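Local coordinates for protein 6-phosphogluconate dehydrogenase (Pseudomonas syringae, PDB 5U5G) that probably acts as an NADP-dependent reductase in fosfomycin biosynthesis, and binds NADP+ together with the ketone (2-oxopropyl)phosphonic acid, at residues L135-S140 with A158-V163; Y118-V123 with G167-L172; I17-L22 with I42-V47. All blocks are in the same frame, centred on the assembly; numbering follows the deposited sequence.

Contact 1 (L135-S140 with A158-V163); sequences LSAIVS and ATVTYV
Ala-158 N donates to Leu-135 O at 2.7 Å, and Thr-159 N reaches the same oxygen only weakly, so the corner of the chain at Ala-158 spends two successive amides on one acceptor. From Thr-159 onward the strands pair in parallel, their directions 10° apart. Thr-159 O receives Ala-137 N at 2.8 Å and is also approached by the CA of Ser-136. Val-160 lies on the other face of the sheet from Thr-159, with Ala-137 and Val-139, its CG1 against Val-139 CG2 at 3.7 Å. Thr-161 bonds in both directions: its N meets Ala-137 O at 2.8 Å, and its O takes Val-139 N. A water donates to Ala-137 O as well and bridges it to Thr-161 OG1. Tyr-162 carries CG anti to its own N (chi1 -177°), and the turn of the ring about chi2 (41°) brings CD1 obliquely to 3.4 Å from Val-139 O, while the hydroxyl bonds Gly-141 O. Val-163 closes the ladder, N to Val-139 O at 2.7 Å, and packs CG2 on Ile-138 CG2 at 3.7 Å; its O lies 2.7 Å from Ser-140 OG. These are the two strands of a beta-alpha-beta unit: helix 143-156 covers Val-139 and Val-160 through Tyr-146, strand 117-124 runs antiparallel beyond 135-139, and the face of Ser-136 and Ile-138 meets the second subunit.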
loop_
_atom_site.group_PDB
_atom_site.type_symbol
_atom_site.label_atom_id
_atom_site.label_comp_id
_atom_site.label_asym_id
_atom_site.label_seq_id
_atom_site.Cartn_x
_atom_site.Cartn_y
_atom_site.Cartn_z
ATOM N N LEU A 135 -8.548 15.413 -0.292
ATOM C CA LEU A 135 -9.288 14.151 -0.278
ATOM C C LEU A 135 -9.499 13.636 -1.696
ATOM O O LEU A 135 -9.496 14.394 -2.670
ATOM C CB LEU A 135 -10.650 14.306 0.404
ATOM C CG LEU A 135 -10.631 14.503 1.923
ATOM C CD1 LEU A 135 -12.044 14.745 2.462
ATOM C CD2 LEU A 135 -9.953 13.330 2.623
ATOM N N SER A 136 -9.665 12.321 -1.810
ATOM C CA SER A 136 -10.192 11.721 -3.029
ATOM C C SER A 136 -11.680 11.462 -2.846
ATOM O O SER A 136 -12.102 10.928 -1.817
ATOM C CB SER A 136 -9.487 10.404 -3.366
ATOM O OG SER A 136 -8.094 10.587 -3.479
ATOM N N ALA A 137 -12.468 11.824 -3.844
ATOM C CA ALA A 137 -13.900 11.569 -3.832
ATOM C C ALA A 137 -14.262 10.575 -4.931
ATOM O O ALA A 137 -13.629 10.537 -5.993
ATOM C CB ALA A 137 -14.698 12.872 -4.004
ATOM N N ILE A 138 -15.262 9.743 -4.640
ATOM C CA ILE A 138 -15.920 8.875 -5.616
ATOM C C ILE A 138 -17.384 9.287 -5.650
ATOM O O ILE A 138 -18.027 9.366 -4.601
ATOM C CB ILE A 138 -15.791 7.387 -5.242
ATOM C CG1 ILE A 138 -14.407 7.099 -4.653
ATOM C CG2 ILE A 138 -16.130 6.502 -6.451
ATOM C CD1 ILE A 138 -14.367 5.855 -3.771
ATOM N N VAL A 139 -17.908 9.572 -6.835
ATOM C CA VAL A 139 -19.162 10.314 -6.942
ATOM C C VAL A 139 -20.128 9.582 -7.856
ATOM O O VAL A 139 -19.799 9.299 -9.017
ATOM C CB VAL A 139 -18.938 11.749 -7.462
ATOM C CG1 VAL A 139 -20.256 12.514 -7.488
ATOM C CG2 VAL A 139 -17.908 12.475 -6.619
ATOM N N SER A 140 -21.331 9.311 -7.345
ATOM C CA SER A 140 -22.430 8.799 -8.148
ATOM C C SER A 140 -23.611 9.758 -8.062
ATOM O O SER A 140 -23.827 10.418 -7.039
ATOM C CB SER A 140 -22.883 7.412 -7.684
ATOM O OG SER A 140 -21.875 6.445 -7.864
ATOM N N ALA A 158 -8.673 16.685 -3.922
ATOM C CA ALA A 158 -7.723 16.747 -5.026
ATOM C C ALA A 158 -8.179 15.900 -6.211
ATOM O O ALA A 158 -8.176 16.368 -7.354
ATOM C CB ALA A 158 -6.332 16.297 -4.565
ATOM N N THR A 159 -8.564 14.655 -5.962
ATOM C CA THR A 159 -9.038 13.755 -7.003
ATOM C C THR A 159 -10.524 13.500 -6.823
ATOM O O THR A 159 -10.994 13.304 -5.698
ATOM C CB THR A 159 -8.283 12.426 -6.970
ATOM O OG1 THR A 159 -6.889 12.688 -6.819
ATOM C CG2 THR A 159 -8.506 11.659 -8.273
ATOM N N VAL A 160 -11.262 13.511 -7.931
ATOM C CA VAL A 160 -12.695 13.234 -7.932
ATOM C C VAL A 160 -12.991 12.275 -9.084
ATOM O O VAL A 160 -12.769 12.621 -10.250
ATOM C CB VAL A 160 -13.532 14.522 -8.061
ATOM C CG1 VAL A 160 -15.016 14.203 -8.095
ATOM C CG2 VAL A 160 -13.231 15.490 -6.918
ATOM N N THR A 161 -13.490 11.076 -8.763
ATOM C CA THR A 161 -13.825 10.063 -9.769
ATOM C C THR A 161 -15.345 9.983 -9.904
ATOM O O THR A 161 -16.033 9.509 -8.993
ATOM C CB THR A 161 -13.237 8.692 -9.410
ATOM O OG1 THR A 161 -11.815 8.787 -9.273
ATOM C CG2 THR A 161 -13.546 7.668 -10.499
ATOM N N TYR A 162 -15.867 10.427 -11.046
ATOM C CA TYR A 162 -17.304 10.428 -11.298
ATOM C C TYR A 162 -17.718 9.089 -11.904
ATOM O O TYR A 162 -17.287 8.744 -13.010
ATOM C CB TYR A 162 -17.668 11.585 -12.227
ATOM C CG TYR A 162 -19.139 11.746 -12.506
ATOM C CD1 TYR A 162 -20.077 11.598 -11.497
ATOM C CD2 TYR A 162 -19.590 12.096 -13.781
ATOM C CE1 TYR A 162 -21.434 11.766 -11.750
ATOM C CE2 TYR A 162 -20.943 12.270 -14.040
ATOM C CZ TYR A 162 -21.857 12.102 -13.021
ATOM O OH TYR A 162 -23.200 12.260 -13.266
ATOM N N VAL A 163 -18.537 8.335 -11.176
ATOM C CA VAL A 163 -19.086 7.070 -11.660
ATOM C C VAL A 163 -20.606 7.138 -11.499
ATOM O O VAL A 163 -21.150 6.753 -10.451
ATOM C CB VAL A 163 -18.448 5.873 -10.930
ATOM C CG1 VAL A 163 -17.053 5.587 -11.503
ATOM C CG2 VAL A 163 -18.348 6.143 -9.399
HETATM O O HOH W 1 -11.380 8.679 -6.316
#

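Contact 2 (Y118-V123 with G167-L172); sequences YIECPV and GKAQRL
Both carboxylate oxygens of Glu-120 grip the start of the helix at 168-172. OE1 accepts Gly-167 N at 2.7 Å through its syn lone pair, and OE2 accepts Gln-170 N at 2.8 Å, met nearly along its C-O bond. Gly-167 is the N-cap residue, so the negative group sits among amides of the first turn, where it would be expected to be stabilised by the helix end. His-108 NE2 bonds OE1 as well, which should further restrict rotation of the carboxylate. The side chain reaches that far because CG is anti to the backbone N (chi1 167°) and the chain stays extended beyond it.

A second polar link is indirect: a water donates to Tyr-118 OH at 2.9 Å and accepts from Gln-170 NE2 at 3.1 Å. The amide of Gln-170 is held at both ends, NE2 by Ser-97 O and OE1 by Ile-99 N.

Outward from these bonds, Ala-169 CB touches both the acid and the proline, 3.4 Å from Glu-120 OE2 and 3.7 Å from Pro-122 CD. Pro-122 CD also lies 3.8 Å from Gln-170 NE2. Here a strand of the nucleotide-binding domain meets the first turn of the long helix 168-196, consistent with the two-domain build of the 6-phosphogluconate and 3-hydroxyisobutyrate dehydrogenase family, a Rossmann-type domain followed by a helical one; further along that helix, Lys-173, Asn-177 and Glu-180 line the (2-oxopropyl)phosphonic acid pocket.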
loop_
_atom_site.group_PDB
_atom_site.type_symbol
_atom_site.label_atom_id
_atom_site.label_comp_id
_atom_site.label_asym_id
_atom_site.label_seq_id
_atom_site.Cartn_x
_atom_site.Cartn_y
_atom_site.Cartn_z
ATOM N N TYR A 118 -29.795 13.628 -4.780
ATOM C CA TYR A 118 -28.801 12.997 -3.920
ATOM C C TYR A 118 -27.494 12.873 -4.696
ATOM O O TYR A 118 -27.490 12.379 -5.829
ATOM C CB TYR A 118 -29.303 11.620 -3.471
ATOM C CG TYR A 118 -28.458 10.908 -2.421
ATOM C CD1 TYR A 118 -28.438 11.351 -1.099
ATOM C CD2 TYR A 118 -27.727 9.762 -2.744
ATOM C CE1 TYR A 118 -27.693 10.689 -0.130
ATOM C CE2 TYR A 118 -26.973 9.094 -1.786
ATOM C CZ TYR A 118 -26.959 9.566 -0.481
ATOM O OH TYR A 118 -26.215 8.906 0.472
ATOM N N ILE A 119 -26.398 13.353 -4.112
ATOM C CA ILE A 119 -25.055 13.113 -4.638
ATOM C C ILE A 119 -24.342 12.188 -3.659
ATOM O O ILE A 119 -24.106 12.549 -2.497
ATOM C CB ILE A 119 -24.271 14.411 -4.859
ATOM C CG1 ILE A 119 -24.926 15.263 -5.960
ATOM C CG2 ILE A 119 -22.823 14.106 -5.239
ATOM C CD1 ILE A 119 -24.969 14.598 -7.336
ATOM N N GLU A 120 -24.033 10.985 -4.128
ATOM C CA GLU A 120 -23.365 9.945 -3.356
ATOM C C GLU A 120 -21.859 10.174 -3.481
ATOM O O GLU A 120 -21.291 9.983 -4.556
ATOM C CB GLU A 120 -23.813 8.587 -3.900
ATOM C CG GLU A 120 -23.051 7.346 -3.490
ATOM C CD GLU A 120 -23.471 6.120 -4.322
ATOM O OE1 GLU A 120 -24.556 6.145 -4.952
ATOM O OE2 GLU A 120 -22.707 5.139 -4.363
ATOM N N CYS A 121 -21.209 10.623 -2.398
ATOM C CA CYS A 121 -19.839 11.146 -2.481
ATOM C C CYS A 121 -18.956 10.633 -1.340
ATOM O O CYS A 121 -18.450 11.416 -0.524
ATOM C CB CYS A 121 -19.872 12.678 -2.498
ATOM S SG CYS A 121 -18.314 13.492 -2.956
ATOM N N PRO A 122 -18.722 9.317 -1.258
ATOM C CA PRO A 122 -17.766 8.820 -0.258
ATOM C C PRO A 122 -16.373 9.358 -0.563
ATOM O O PRO A 122 -16.056 9.696 -1.707
ATOM C CB PRO A 122 -17.839 7.294 -0.404
ATOM C CG PRO A 122 -18.369 7.054 -1.811
ATOM C CD PRO A 122 -19.307 8.219 -2.064
ATOM N N VAL A 123 -15.549 9.479 0.483
ATOM C CA VAL A 123 -14.244 10.120 0.362
ATOM C C VAL A 123 -13.165 9.253 0.997
ATOM O O VAL A 123 -13.443 8.340 1.776
ATOM C CB VAL A 123 -14.233 11.524 0.999
ATOM C CG1 VAL A 123 -15.197 12.459 0.263
ATOM C CG2 VAL A 123 -14.578 11.432 2.485
ATOM N N GLY A 167 -25.132 3.941 -6.351
ATOM C CA GLY A 167 -24.569 2.843 -5.607
ATOM C C GLY A 167 -23.162 2.464 -6.007
ATOM O O GLY A 167 -22.491 1.760 -5.245
ATOM N N LYS A 168 -22.685 2.926 -7.169
ATOM C CA LYS A 168 -21.371 2.499 -7.652
ATOM C C LYS A 168 -20.249 3.109 -6.821
ATOM O O LYS A 168 -19.246 2.442 -6.545
ATOM C CB LYS A 168 -21.194 2.859 -9.127
ATOM C CG LYS A 168 -19.859 2.375 -9.708
ATOM C CD LYS A 168 -19.847 2.410 -11.246
ATOM C CE LYS A 168 -18.558 1.827 -11.779
ATOM N NZ LYS A 168 -18.494 1.840 -13.254
ATOM N N ALA A 169 -20.390 4.380 -6.431
ATOM C CA ALA A 169 -19.370 5.000 -5.594
ATOM C C ALA A 169 -19.209 4.248 -4.282
ATOM O O ALA A 169 -18.081 4.021 -3.825
ATOM C CB ALA A 169 -19.710 6.472 -5.340
ATOM N N GLN A 170 -20.321 3.836 -3.659
ATOM C CA GLN A 170 -20.194 3.112 -2.397
ATOM C C GLN A 170 -19.574 1.741 -2.618
ATOM O O GLN A 170 -18.796 1.272 -1.783
ATOM C CB GLN A 170 -21.544 2.970 -1.690
ATOM C CG GLN A 170 -22.134 4.287 -1.156
ATOM C CD GLN A 170 -21.287 4.931 -0.062
ATOM O OE1 GLN A 170 -20.393 4.304 0.515
ATOM N NE2 GLN A 170 -21.573 6.179 0.232
ATOM N N ARG A 171 -19.912 1.083 -3.729
ATOM C CA ARG A 171 -19.294 -0.204 -4.037
ATOM C C ARG A 171 -17.780 -0.075 -4.083
ATOM O O ARG A 171 -17.059 -0.879 -3.481
ATOM C CB ARG A 171 -19.830 -0.744 -5.366
ATOM C CG ARG A 171 -21.288 -1.158 -5.293
ATOM C CD ARG A 171 -21.870 -1.626 -6.632
ATOM N NE ARG A 171 -23.268 -1.996 -6.417
ATOM C CZ ARG A 171 -24.322 -1.270 -6.789
ATOM N NH1 ARG A 171 -24.170 -0.135 -7.463
ATOM N NH2 ARG A 171 -25.539 -1.700 -6.508
ATOM N N LEU A 172 -17.285 0.954 -4.779
ATOM C CA LEU A 172 -15.847 1.167 -4.915
ATOM C C LEU A 172 -15.199 1.559 -3.586
ATOM O O LEU A 172 -14.088 1.107 -3.267
ATOM C CB LEU A 172 -15.603 2.236 -5.976
ATOM C CG LEU A 172 -15.918 1.745 -7.392
ATOM C CD1 LEU A 172 -16.154 2.924 -8.319
ATOM C CD2 LEU A 172 -14.766 0.873 -7.883
HETATM O O HOH W 2 -23.431 8.609 -0.162
#

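Contact 3 (I17-L22 with I42-V47); sequences ICRRLL and IRQGAV
The side-chain amide of Gln-44 meets Arg-19 through its oxygen, OE1 lying 3.6 Å from the aliphatic CG of the arginine. The guanidinium group takes no part in this touch: its plane is turned 33° from the amide, and the bends of the arginine chain at chi2 and chi3 carry it away from Gln-44.

Two peptide groups offer their flat faces to Leu-22. CD1 rests over the face of the peptide joining Gln-44 to Gly-45, 3.8 Å above Gln-44 O and 4.1 Å from Gln-44 CB. CD2 lies over the next peptide, 3.7 Å from Ala-46 N and 3.9 Å from Gly-45 C, with Ala-46 CB at 4.2 Å. The fork of the leucine, directed at the turn by a CG anti to its own carbonyl carbon (chi1 -71°), thus spreads over two successive planes. The contact is van der Waals throughout, and lies at the surface of the protein.

That turn is a Schellman motif ending helix 39-43. Gly-45, with positive phi (112°), is its C-prime residue; Gly-45 N returns to Ile-42 O at 2.9 Å, and Ala-46 N reaches back to Leu-41 O. The side chain of Leu-41 touches Cys-18, Arg-19, Leu-22 and Ala-46 and so joins the two segments. Helix 12-23 lies against Phe-7 of strand 5-8 and Val-28 and Val-30 of strand 28-31, and beyond the turn Val-47 enters strand 47-48, pairing with 28-31 at the edge of the sheet.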
loop_
_atom_site.group_PDB
_atom_site.type_symbol
_atom_site.label_atom_id
_atom_site.label_comp_id
_atom_site.label_asym_id
_atom_site.label_seq_id
_atom_site.Cartn_x
_atom_site.Cartn_y
_atom_site.Cartn_z
ATOM N N ILE A 17 -13.642 18.471 7.367
ATOM C CA ILE A 17 -14.136 19.033 6.117
ATOM C C ILE A 17 -14.749 20.415 6.352
ATOM O O ILE A 17 -14.535 21.344 5.561
ATOM C CB ILE A 17 -15.125 18.055 5.447
ATOM C CG1 ILE A 17 -14.384 16.755 5.093
ATOM C CG2 ILE A 17 -15.800 18.699 4.228
ATOM C CD1 ILE A 17 -15.207 15.725 4.360
ATOM N N CYS A 18 -15.505 20.581 7.446
ATOM C CA CYS A 18 -16.043 21.902 7.772
ATOM C C CYS A 18 -14.940 22.940 7.951
ATOM O O CYS A 18 -15.061 24.067 7.455
ATOM C CB CYS A 18 -16.897 21.845 9.036
ATOM S SG CYS A 18 -18.556 21.295 8.730
ATOM N N ARG A 19 -13.871 22.592 8.674
ATOM C CA ARG A 19 -12.773 23.541 8.841
ATOM C C ARG A 19 -12.202 23.963 7.494
ATOM O O ARG A 19 -11.906 25.144 7.280
ATOM C CB ARG A 19 -11.672 22.950 9.728
ATOM C CG ARG A 19 -11.849 23.287 11.197
ATOM C CD ARG A 19 -11.673 22.067 12.052
ATOM N NE ARG A 19 -10.269 21.829 12.378
ATOM C CZ ARG A 19 -9.798 20.648 12.775
ATOM N NH1 ARG A 19 -10.622 19.603 12.860
ATOM N NH2 ARG A 19 -8.506 20.497 13.056
ATOM N N ARG A 20 -12.051 23.014 6.570
ATOM C CA ARG A 20 -11.548 23.355 5.241
ATOM C C ARG A 20 -12.503 24.290 4.506
ATOM O O ARG A 20 -12.069 25.252 3.858
ATOM C CB ARG A 20 -11.306 22.076 4.442
ATOM C CG ARG A 20 -10.615 22.285 3.118
ATOM C CD ARG A 20 -9.150 22.615 3.311
ATOM N NE ARG A 20 -8.524 22.970 2.046
ATOM C CZ ARG A 20 -7.223 23.201 1.885
ATOM N NH1 ARG A 20 -6.391 23.117 2.915
ATOM N NH2 ARG A 20 -6.758 23.520 0.685
ATOM N N LEU A 21 -13.811 24.033 4.597
ATOM C CA LEU A 21 -14.771 24.921 3.942
ATOM C C LEU A 21 -14.718 26.321 4.548
ATOM O O LEU A 21 -14.719 27.322 3.822
ATOM C CB LEU A 21 -16.186 24.348 4.044
ATOM C CG LEU A 21 -16.464 23.006 3.368
ATOM C CD1 LEU A 21 -17.807 22.479 3.841
ATOM C CD2 LEU A 21 -16.453 23.166 1.838
ATOM N N LEU A 22 -14.686 26.410 5.885
ATOM C CA LEU A 22 -14.544 27.713 6.525
ATOM C C LEU A 22 -13.262 28.406 6.075
ATOM O O LEU A 22 -13.247 29.625 5.881
ATOM C CB LEU A 22 -14.562 27.569 8.048
ATOM C CG LEU A 22 -15.858 27.201 8.786
ATOM C CD1 LEU A 22 -15.551 26.893 10.245
ATOM C CD2 LEU A 22 -16.891 28.305 8.682
ATOM N N ILE A 42 -18.007 26.951 15.437
ATOM C CA ILE A 42 -18.731 28.205 15.646
ATOM C C ILE A 42 -17.759 29.334 15.960
ATOM O O ILE A 42 -17.837 30.426 15.387
ATOM C CB ILE A 42 -19.782 28.034 16.758
ATOM C CG1 ILE A 42 -20.872 27.062 16.296
ATOM C CG2 ILE A 42 -20.389 29.413 17.174
ATOM C CD1 ILE A 42 -21.771 26.562 17.412
ATOM N N ARG A 43 -16.824 29.082 16.879
ATOM C CA ARG A 43 -15.770 30.046 17.169
ATOM C C ARG A 43 -15.047 30.485 15.899
ATOM O O ARG A 43 -14.611 31.636 15.795
ATOM C CB ARG A 43 -14.795 29.433 18.175
ATOM C CG ARG A 43 -13.579 30.251 18.467
ATOM C CD ARG A 43 -12.819 29.679 19.656
ATOM N NE ARG A 43 -12.618 28.237 19.551
ATOM C CZ ARG A 43 -11.652 27.644 18.847
ATOM N NH1 ARG A 43 -10.767 28.359 18.158
ATOM N NH2 ARG A 43 -11.576 26.316 18.829
ATOM N N GLN A 44 -14.954 29.605 14.906
ATOM C CA GLN A 44 -14.245 29.917 13.674
ATOM C C GLN A 44 -15.160 30.395 12.551
ATOM O O GLN A 44 -14.726 30.446 11.398
ATOM C CB GLN A 44 -13.442 28.704 13.227
ATOM C CG GLN A 44 -12.370 28.307 14.227
ATOM C CD GLN A 44 -11.842 26.906 13.970
ATOM O OE1 GLN A 44 -12.533 26.071 13.396
ATOM N NE2 GLN A 44 -10.615 26.651 14.378
ATOM N N GLY A 45 -16.404 30.753 12.854
ATOM C CA GLY A 45 -17.276 31.376 11.875
ATOM C C GLY A 45 -18.474 30.563 11.419
ATOM O O GLY A 45 -19.322 31.113 10.704
ATOM N N ALA A 46 -18.583 29.282 11.776
ATOM C CA ALA A 46 -19.775 28.538 11.379
ATOM C C ALA A 46 -20.993 29.014 12.172
ATOM O O ALA A 46 -20.872 29.612 13.243
ATOM C CB ALA A 46 -19.574 27.044 11.590
ATOM N N VAL A 47 -22.181 28.732 11.629
ATOM C CA VAL A 47 -23.457 29.119 12.231
ATOM C C VAL A 47 -24.189 27.857 12.683
ATOM O O VAL A 47 -24.428 26.945 11.880
ATOM C CB VAL A 47 -24.327 29.926 11.249
ATOM C CG1 VAL A 47 -25.650 30.301 11.899
ATOM C CG2 VAL A 47 -23.587 31.184 10.757
#

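Overall arrangement
Contact 3 comes first along the chain, and contact 1 is nested inside the loop closed by contact 2. Contacts 1 and 2 have centres about 9 Å apart and share the sheet through neighbouring strands 117-124 and 135-139; Ser-140 ties them, its N probably bonding Glu-120 O and its OG Ala-169 N. Both also touch the second subunit. Contact 3 lies about 23 Å from contact 1 and 25 Å from contact 2, centre to centre, though Ile-17 packs on Leu-135. The eight-stranded sheet runs from edge strand 47-48, next to contact 3, to edge strand 157-162 in contact 1, where the Leu-135 side chain is about 5 Å from the bound phosphonate.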